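Local coordinates for protein manganese-dependent inorganic pyrophosphatase (Methanocaldococcus jannaschii, PDB 2EB0) that hydrolyses inorganic diphosphate to two phosphates as a manganese-dependent family II pyrophosphatase that binds two metal ions per subunit, at residues 17-22 with 46-51; 235-240 with 247-252; 261-266 with 270-275. All coordinates share one frame; numbering follows the deposited sequence.

Contact 1. Residues 17-22 with 46-51; sequences SAIVLA and FGVMEP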
loop_
_atom_site.group_PDB
_atom_site.type_symbol
_atom_site.label_atom_id
_atom_site.label_comp_id
_atom_site.label_asym_id
_atom_site.label_seq_id
_atom_site.Cartn_x
_atom_site.Cartn_y
_atom_site.Cartn_z
ATOM N N SER B 17 17.446 7.202 3.624
ATOM C CA SER B 17 16.646 6.588 2.569
ATOM C C SER B 17 16.362 7.541 1.414
ATOM O O SER B 17 16.258 7.116 0.268
ATOM C CB SER B 17 15.331 6.061 3.137
ATOM O OG SER B 17 15.564 4.966 4.008
ATOM N N ALA B 18 16.225 8.827 1.713
ATOM C CA ALA B 18 15.964 9.819 0.674
ATOM C C ALA B 18 17.204 9.996 -0.192
ATOM O O ALA B 18 17.124 10.029 -1.418
ATOM C CB ALA B 18 15.581 11.159 1.305
ATOM N N ILE B 19 18.349 10.116 0.467
ATOM C CA ILE B 19 19.620 10.305 -0.217
ATOM C C ILE B 19 19.988 9.099 -1.083
ATOM O O ILE B 19 20.271 9.240 -2.270
ATOM C CB ILE B 19 20.759 10.581 0.819
ATOM C CG1 ILE B 19 20.639 12.009 1.342
ATOM C CG2 ILE B 19 22.125 10.357 0.194
ATOM C CD1 ILE B 19 21.554 12.308 2.494
ATOM N N VAL B 20 19.965 7.915 -0.483
ATOM C CA VAL B 20 20.331 6.695 -1.185
ATOM C C VAL B 20 19.382 6.360 -2.339
ATOM O O VAL B 20 19.834 6.025 -3.431
ATOM C CB VAL B 20 20.430 5.517 -0.185
ATOM C CG1 VAL B 20 20.890 4.244 -0.892
ATOM C CG2 VAL B 20 21.415 5.890 0.928
ATOM N N LEU B 21 18.077 6.479 -2.121
ATOM C CA LEU B 21 17.143 6.173 -3.196
ATOM C C LEU B 21 17.290 7.196 -4.319
ATOM O O LEU B 21 17.241 6.845 -5.497
ATOM C CB LEU B 21 15.701 6.142 -2.680
ATOM C CG LEU B 21 14.651 5.618 -3.670
ATOM C CD1 LEU B 21 15.073 4.252 -4.195
ATOM C CD2 LEU B 21 13.287 5.523 -2.982
ATOM N N ALA B 22 17.486 8.459 -3.951
ATOM C CA ALA B 22 17.667 9.519 -4.939
ATOM C C ALA B 22 18.891 9.200 -5.790
ATOM O O ALA B 22 18.896 9.426 -6.998
ATOM C CB ALA B 22 17.851 10.848 -4.252
ATOM N N PHE B 46 30.015 9.847 7.514
ATOM C CA PHE B 46 30.300 9.290 6.203
ATOM C C PHE B 46 30.563 10.299 5.110
ATOM O O PHE B 46 30.531 9.958 3.934
ATOM C CB PHE B 46 29.185 8.326 5.792
ATOM C CG PHE B 46 29.036 7.178 6.734
ATOM C CD1 PHE B 46 28.076 7.204 7.735
ATOM C CD2 PHE B 46 29.913 6.095 6.670
ATOM C CE1 PHE B 46 27.988 6.164 8.667
ATOM C CE2 PHE B 46 29.833 5.058 7.592
ATOM C CZ PHE B 46 28.867 5.090 8.596
ATOM N N GLY B 47 30.844 11.535 5.510
ATOM C CA GLY B 47 31.133 12.587 4.550
ATOM C C GLY B 47 30.053 12.780 3.509
ATOM O O GLY B 47 30.347 12.947 2.332
ATOM N N VAL B 48 28.803 12.760 3.948
ATOM C CA VAL B 48 27.662 12.939 3.061
ATOM C C VAL B 48 26.989 14.280 3.332
ATOM O O VAL B 48 26.755 14.644 4.476
ATOM C CB VAL B 48 26.632 11.791 3.256
ATOM C CG1 VAL B 48 25.374 12.053 2.422
ATOM C CG2 VAL B 48 27.269 10.452 2.845
ATOM N N MET B 49 26.678 15.011 2.272
ATOM C CA MET B 49 26.029 16.316 2.400
ATOM C C MET B 49 24.557 16.201 2.785
ATOM O O MET B 49 23.866 15.264 2.378
ATOM C CB MET B 49 26.150 17.093 1.086
ATOM C CG MET B 49 27.585 17.228 0.573
ATOM S SD MET B 49 28.715 17.987 1.774
ATOM C CE MET B 49 29.535 16.518 2.442
ATOM N N GLU B 50 24.092 17.161 3.576
ATOM C CA GLU B 50 22.706 17.217 4.033
ATOM C C GLU B 50 21.769 17.591 2.879
ATOM O O GLU B 50 21.982 18.593 2.214
ATOM C CB GLU B 50 22.585 18.267 5.134
ATOM C CG GLU B 50 21.204 18.406 5.730
ATOM C CD GLU B 50 21.065 19.666 6.567
ATOM O OE1 GLU B 50 20.071 19.780 7.318
ATOM O OE2 GLU B 50 21.948 20.547 6.465
ATOM N N PRO B 51 20.705 16.803 2.654
ATOM C CA PRO B 51 19.711 17.018 1.588
ATOM C C PRO B 51 19.052 18.391 1.666
ATOM O O PRO B 51 18.870 18.931 2.752
ATOM C CB PRO B 51 18.684 15.913 1.831
ATOM C CG PRO B 51 19.425 14.894 2.620
ATOM C CD PRO B 51 20.283 15.703 3.533
#
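Ile19 and Pro51 bring the two backbones nearest, with 7.0 Å between Ile19 CA and Pro51 CA. Ile19 belongs to a turn of helix 12-25, whereas 46-51 is an irregular connection on its way from helix 37-45 to strand 52-53. The connection begins with a Schellman motif: Gly47, at a phi of 55°, is the C-prime residue that ends helix 37-45. From there the chain runs extended past the helix.

The join illustrates how one side chain can meet three residues of a loop. Ile19 sets CG1 beside its backbone N and continues nearly straight through chi2 (171°), which carries CD1 out to Val48, Met49 and Pro51. There CD1 lies 3.8 Å from Val48 CG1 and, also at 3.8 Å, from the carbonyl Met49 O. The proline ring comes tightest, with Pro51 CG 3.4 Å from both CG1 and CD1 of Ile19, closer than usual for carbons. The two side chains cross at about a right angle, with the ring's CG lying against the CG1-CD1 arm.

Ile19 also leans on Leu136 and Leu139, so the loop and helix 134-148 share its surface. Within helix 12-25, Ser17 OG hydrogen-bonds Asp13, a manganese ligand, while Pro51 leads into edge strand 52-53 of the parallel sheet and gives its carbonyl to Arg31 on neighbouring strand 28-31.

Contact 2. Residues 235-240 with 247-252; sequences KLLEEK and DLIVFL
Leu237 lies against Ile249 and Phe251 where helix 230-243 packs on the sheet of the DHHA2 domain. The helix is part of a beta-alpha-beta crossover: it connects strand 211-220 to strand 248-255, its parallel neighbour, and therefore has to run back along the sheet. Segment axes of 235-240 and 248-252 accordingly make 152°, roughly antiparallel, and approach to 9.3 Å.

The leucine can be followed outward as an example of how a forked side chain bridges two residues on one face of a strand. CB points at the sheet, but neither it nor CG comes into contact with the strand; they carry the fork. The first torsion (chi1 -66°) sets CG beside the backbone N and aims it at the strand, and the second (chi2 -177°) then sends the methyls to their two partners. CD1 goes to Phe251, meeting CB at 3.6 Å and then, more distantly, the ring carbon CG; the two side chains cross at about a right angle, and the methyl thus sits at the root of the phenylalanine. CD2 turns to Ile249 and lies 4.3 Å from its CG2, a looser approach. Val250, between these two partners, points to the other side of the sheet.

Ile249 has a second branch to place. It holds CG1 beside its own backbone N, and CD1 at the end of that arm comes 4.0 Å from the carbonyl Leu237 O. Beyond, one turn along the helix, lies Lys240, whose amine forms a salt bridge with Glu244 and a cation-pi contact with Phe203. Its aliphatic part is what serves the core: CG and CD of Lys240 are both 4.1 Å from Ile249 CD1, the methylenes crossing the isoleucine arm nearly at right angles.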
loop_
_atom_site.group_PDB
_atom_site.type_symbol
_atom_site.label_atom_id
_atom_site.label_comp_id
_atom_site.label_asym_id
_atom_site.label_seq_id
_atom_site.Cartn_x
_atom_site.Cartn_y
_atom_site.Cartn_z
ATOM N N LYS B 235 2.888 20.256 30.279
ATOM C CA LYS B 235 2.212 21.539 30.141
ATOM C C LYS B 235 2.208 21.945 28.669
ATOM O O LYS B 235 1.157 22.290 28.111
ATOM C CB LYS B 235 2.915 22.615 30.975
ATOM C CG LYS B 235 2.213 23.967 30.935
ATOM C CD LYS B 235 2.982 25.048 31.686
ATOM C CE LYS B 235 3.046 24.779 33.180
ATOM N NZ LYS B 235 3.795 25.858 33.888
ATOM N N LEU B 236 3.382 21.888 28.035
ATOM C CA LEU B 236 3.479 22.249 26.629
ATOM C C LEU B 236 2.575 21.361 25.769
ATOM O O LEU B 236 1.946 21.837 24.817
ATOM C CB LEU B 236 4.934 22.168 26.149
ATOM C CG LEU B 236 5.894 23.244 26.692
ATOM C CD1 LEU B 236 7.306 22.996 26.178
ATOM C CD2 LEU B 236 5.433 24.619 26.261
ATOM N N LEU B 237 2.490 20.079 26.103
ATOM C CA LEU B 237 1.646 19.181 25.327
ATOM C C LEU B 237 0.163 19.527 25.509
ATOM O O LEU B 237 -0.650 19.305 24.609
ATOM C CB LEU B 237 1.915 17.723 25.718
ATOM C CG LEU B 237 3.307 17.150 25.379
ATOM C CD1 LEU B 237 3.360 15.689 25.781
ATOM C CD2 LEU B 237 3.597 17.278 23.891
ATOM N N GLU B 238 -0.181 20.081 26.669
ATOM C CA GLU B 238 -1.559 20.462 26.943
ATOM C C GLU B 238 -1.923 21.649 26.079
ATOM O O GLU B 238 -3.049 21.756 25.597
ATOM C CB GLU B 238 -1.742 20.820 28.420
ATOM C CG GLU B 238 -1.711 19.622 29.349
ATOM C CD GLU B 238 -2.010 19.987 30.792
ATOM O OE1 GLU B 238 -1.222 20.744 31.396
ATOM O OE2 GLU B 238 -3.036 19.515 31.326
ATOM N N GLU B 239 -0.951 22.536 25.889
ATOM C CA GLU B 239 -1.121 23.732 25.074
ATOM C C GLU B 239 -1.205 23.355 23.604
ATOM O O GLU B 239 -2.029 23.887 22.863
ATOM C CB GLU B 239 0.057 24.690 25.286
ATOM C CG GLU B 239 0.065 25.380 26.637
ATOM C CD GLU B 239 -1.063 26.385 26.782
ATOM O OE1 GLU B 239 -1.201 26.975 27.875
ATOM O OE2 GLU B 239 -1.810 26.590 25.802
ATOM N N LYS B 240 -0.339 22.438 23.188
ATOM C CA LYS B 240 -0.310 21.980 21.808
ATOM C C LYS B 240 -1.640 21.325 21.460
ATOM O O LYS B 240 -2.173 21.511 20.364
ATOM C CB LYS B 240 0.822 20.972 21.616
ATOM C CG LYS B 240 0.972 20.464 20.198
ATOM C CD LYS B 240 2.187 19.534 20.067
ATOM C CE LYS B 240 2.368 19.056 18.632
ATOM N NZ LYS B 240 2.635 20.199 17.714
ATOM N N ASP B 247 -7.261 15.619 19.120
ATOM C CA ASP B 247 -8.260 14.929 19.916
ATOM C C ASP B 247 -7.503 14.202 21.021
ATOM O O ASP B 247 -8.029 14.002 22.122
ATOM C CB ASP B 247 -9.039 13.934 19.060
ATOM C CG ASP B 247 -10.100 13.197 19.850
ATOM O OD1 ASP B 247 -9.832 12.059 20.300
ATOM O OD2 ASP B 247 -11.200 13.769 20.034
ATOM N N LEU B 248 -6.256 13.832 20.718
ATOM C CA LEU B 248 -5.392 13.125 21.666
ATOM C C LEU B 248 -3.905 13.212 21.342
ATOM O O LEU B 248 -3.499 13.228 20.169
ATOM C CB LEU B 248 -5.769 11.639 21.728
ATOM C CG LEU B 248 -4.761 10.698 22.408
ATOM C CD1 LEU B 248 -4.742 10.916 23.922
ATOM C CD2 LEU B 248 -5.131 9.254 22.079
ATOM N N ILE B 249 -3.096 13.253 22.397
ATOM C CA ILE B 249 -1.644 13.300 22.262
ATOM C C ILE B 249 -1.001 12.344 23.267
ATOM O O ILE B 249 -1.367 12.313 24.448
ATOM C CB ILE B 249 -1.068 14.724 22.491
ATOM C CG1 ILE B 249 -1.397 15.622 21.295
ATOM C CG2 ILE B 249 0.447 14.647 22.683
ATOM C CD1 ILE B 249 -0.794 17.014 21.376
ATOM N N VAL B 250 -0.060 11.552 22.767
ATOM C CA VAL B 250 0.677 10.578 23.562
ATOM C C VAL B 250 2.156 10.845 23.293
ATOM O O VAL B 250 2.567 10.955 22.136
ATOM C CB VAL B 250 0.347 9.132 23.122
ATOM C CG1 VAL B 250 1.231 8.136 23.866
ATOM C CG2 VAL B 250 -1.123 8.840 23.362
ATOM N N PHE B 251 2.942 10.980 24.358
ATOM C CA PHE B 251 4.370 11.214 24.215
ATOM C C PHE B 251 5.092 10.076 24.903
ATOM O O PHE B 251 4.916 9.850 26.106
ATOM C CB PHE B 251 4.790 12.522 24.860
ATOM C CG PHE B 251 6.159 12.969 24.449
ATOM C CD1 PHE B 251 6.355 13.596 23.226
ATOM C CD2 PHE B 251 7.260 12.730 25.267
ATOM C CE1 PHE B 251 7.629 13.981 22.819
ATOM C CE2 PHE B 251 8.536 13.108 24.869
ATOM C CZ PHE B 251 8.720 13.735 23.639
ATOM N N LEU B 252 5.911 9.372 24.135
ATOM C CA LEU B 252 6.643 8.228 24.649
ATOM C C LEU B 252 8.047 8.543 25.146
ATOM O O LEU B 252 8.925 8.927 24.364
ATOM C CB LEU B 252 6.735 7.147 23.567
ATOM C CG LEU B 252 5.406 6.716 22.953
ATOM C CD1 LEU B 252 5.660 5.809 21.757
ATOM C CD2 LEU B 252 4.546 6.033 24.002
#

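Contact 3. Residues 261-266 with 270-275; sequences SEALVV and EMFEKA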
loop_
_atom_site.group_PDB
_atom_site.type_symbol
_atom_site.label_atom_id
_atom_site.label_comp_id
_atom_site.label_asym_id
_atom_site.label_seq_id
_atom_site.Cartn_x
_atom_site.Cartn_y
_atom_site.Cartn_z
ATOM N N SER B 261 8.356 2.184 27.602
ATOM C CA SER B 261 8.072 3.599 27.438
ATOM C C SER B 261 7.074 4.135 28.437
ATOM O O SER B 261 6.083 3.482 28.745
ATOM C CB SER B 261 7.541 3.875 26.029
ATOM O OG SER B 261 8.493 3.533 25.038
ATOM N N GLU B 262 7.345 5.331 28.944
ATOM C CA GLU B 262 6.421 5.976 29.862
ATOM C C GLU B 262 5.556 6.805 28.931
ATOM O O GLU B 262 6.052 7.699 28.251
ATOM C CB GLU B 262 7.140 6.906 30.838
ATOM C CG GLU B 262 6.219 7.443 31.921
ATOM C CD GLU B 262 6.838 8.563 32.741
ATOM O OE1 GLU B 262 8.036 8.474 33.087
ATOM O OE2 GLU B 262 6.115 9.532 33.055
ATOM N N ALA B 263 4.268 6.501 28.879
ATOM C CA ALA B 263 3.385 7.250 28.007
ATOM C C ALA B 263 2.704 8.403 28.724
ATOM O O ALA B 263 2.096 8.212 29.772
ATOM C CB ALA B 263 2.336 6.323 27.417
ATOM N N LEU B 264 2.827 9.600 28.162
ATOM C CA LEU B 264 2.170 10.782 28.713
ATOM C C LEU B 264 0.880 10.882 27.909
ATOM O O LEU B 264 0.914 10.864 26.676
ATOM C CB LEU B 264 3.008 12.038 28.494
ATOM C CG LEU B 264 4.424 12.091 29.074
ATOM C CD1 LEU B 264 4.979 13.499 28.882
ATOM C CD2 LEU B 264 4.408 11.737 30.550
ATOM N N VAL B 265 -0.254 10.985 28.597
ATOM C CA VAL B 265 -1.536 11.036 27.908
ATOM C C VAL B 265 -2.277 12.358 28.064
ATOM O O VAL B 265 -2.585 12.788 29.175
ATOM C CB VAL B 265 -2.434 9.875 28.376
ATOM C CG1 VAL B 265 -3.715 9.834 27.552
ATOM C CG2 VAL B 265 -1.681 8.561 28.240
ATOM N N VAL B 266 -2.568 12.991 26.932
ATOM C CA VAL B 266 -3.255 14.274 26.913
ATOM C C VAL B 266 -4.481 14.251 25.997
ATOM O O VAL B 266 -4.387 13.875 24.820
ATOM C CB VAL B 266 -2.311 15.389 26.423
ATOM C CG1 VAL B 266 -2.893 16.751 26.767
ATOM C CG2 VAL B 266 -0.934 15.212 27.039
ATOM N N GLU B 270 -9.652 8.299 27.738
ATOM C CA GLU B 270 -10.563 7.161 27.655
ATOM C C GLU B 270 -10.186 6.256 26.487
ATOM O O GLU B 270 -10.057 5.041 26.644
ATOM C CB GLU B 270 -12.008 7.643 27.463
ATOM C CG GLU B 270 -12.425 8.800 28.368
ATOM C CD GLU B 270 -11.727 10.108 28.015
ATOM O OE1 GLU B 270 -11.883 10.580 26.871
ATOM O OE2 GLU B 270 -11.019 10.664 28.881
ATOM N N MET B 271 -10.009 6.859 25.314
ATOM C CA MET B 271 -9.660 6.103 24.121
ATOM C C MET B 271 -8.318 5.393 24.266
ATOM O O MET B 271 -8.111 4.326 23.693
ATOM C CB MET B 271 -9.630 7.019 22.900
ATOM C CG MET B 271 -9.605 6.254 21.582
ATOM S SD MET B 271 -11.010 5.114 21.375
ATOM C CE MET B 271 -12.127 6.154 20.397
ATOM N N PHE B 272 -7.418 5.993 25.040
ATOM C CA PHE B 272 -6.091 5.434 25.283
ATOM C C PHE B 272 -6.217 4.204 26.179
ATOM O O PHE B 272 -5.691 3.126 25.876
ATOM C CB PHE B 272 -5.206 6.467 25.982
ATOM C CG PHE B 272 -3.826 5.964 26.302
ATOM C CD1 PHE B 272 -2.792 6.095 25.382
ATOM C CD2 PHE B 272 -3.566 5.341 27.519
ATOM C CE1 PHE B 272 -1.513 5.613 25.666
ATOM C CE2 PHE B 272 -2.296 4.852 27.819
ATOM C CZ PHE B 272 -1.265 4.989 26.886
ATOM N N GLU B 273 -6.914 4.389 27.294
ATOM C CA GLU B 273 -7.124 3.315 28.248
ATOM C C GLU B 273 -7.814 2.139 27.575
ATOM O O GLU B 273 -7.571 0.991 27.925
ATOM C CB GLU B 273 -7.957 3.817 29.427
ATOM C CG GLU B 273 -7.194 4.716 30.383
ATOM C CD GLU B 273 -8.099 5.326 31.442
ATOM O OE1 GLU B 273 -7.584 5.739 32.508
ATOM O OE2 GLU B 273 -9.326 5.400 31.200
ATOM N N LYS B 274 -8.679 2.434 26.610
ATOM C CA LYS B 274 -9.382 1.384 25.885
ATOM C C LYS B 274 -8.371 0.697 24.969
ATOM O O LYS B 274 -8.302 -0.530 24.889
ATOM C CB LYS B 274 -10.517 1.983 25.048
ATOM C CG LYS B 274 -11.242 0.967 24.179
ATOM C CD LYS B 274 -12.187 1.635 23.192
ATOM C CE LYS B 274 -12.733 0.627 22.191
ATOM N NZ LYS B 274 -13.437 1.273 21.040
ATOM N N ALA B 275 -7.574 1.510 24.289
ATOM C CA ALA B 275 -6.570 1.007 23.369
ATOM C C ALA B 275 -5.556 0.075 24.039
ATOM O O ALA B 275 -5.137 -0.913 23.441
ATOM C CB ALA B 275 -5.844 2.190 22.706
#
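Val265 O accepts a hydrogen bond from Tyr234 OH of helix 230-243, which ties the strand to the helix on one face of the sheet, while the side chain of the same valine turns to the other face and meets Phe272. The strand 261-266 and the short helix holding 270-275 are almost consecutive in the chain, so the polypeptide leaves the sheet, turns at once and folds back over it. CA of Val265 and CA of Phe272 are the closest pair, at 7.7 Å.

What fills the gap is a good example of a methyl seated on an aromatic face. Val265 CG2 stands 3.6 Å from the centroid of the Phe272 ring and only 4° from the ring normal, a nearly ideal CH-pi placement. The centring is plain from the individual distances, since all six ring carbons of Phe272 lie between 3.8 and 3.9 Å from Val265 CG2. The other methyl, CG1, rests nearer the root of the phenylalanine, 4.0 Å from Phe272 CB, so the valine fork spans ring and stem together.

Phe272 reaches this position by placing CG anti to its backbone N (chi1 179°), which projects the ring from the helix along the strand. Its far end arrives at Ala263, whose CB is 3.9 Å from Phe272 CZ and approaches the ring obliquely. Ala263 and Val265 alternate with Leu264, which points to the opposite face. Val265 thus covers one face of the ring and Ala263 meets its far end.

Around them, Phe272 also touches Val250 and Val285 on the strands flanking 260-267, and its ring meets that of Phe276. Ala275 leans on helix 293-306, which shares this side of the sheet; Leu264 faces helix 230-243 on the other.

In the fold
Contact 1 comes first in the chain and belongs to the DHH domain; contacts 2 and 3 follow in series within the DHHA2 domain, on the opposite side of the chain's centre. Contact 1 is about 32 and 36 Å from them, centre to centre. Contacts 2 and 3, with centres 11 Å apart, share one mixed sheet: strands 248-255 and 260-267 are antiparallel neighbours, probably hydrogen-bonded through Ile249 N to Val266 O (2.8 Å). Contact 1 joins a helix to the loop leading into the parallel sheet, while contacts 2 and 3 set helices 230-243 and 269-275 on the two faces of the mixed sheet, consistent with the two-domain build of family II pyrophosphatases, whose active site lies between the domains.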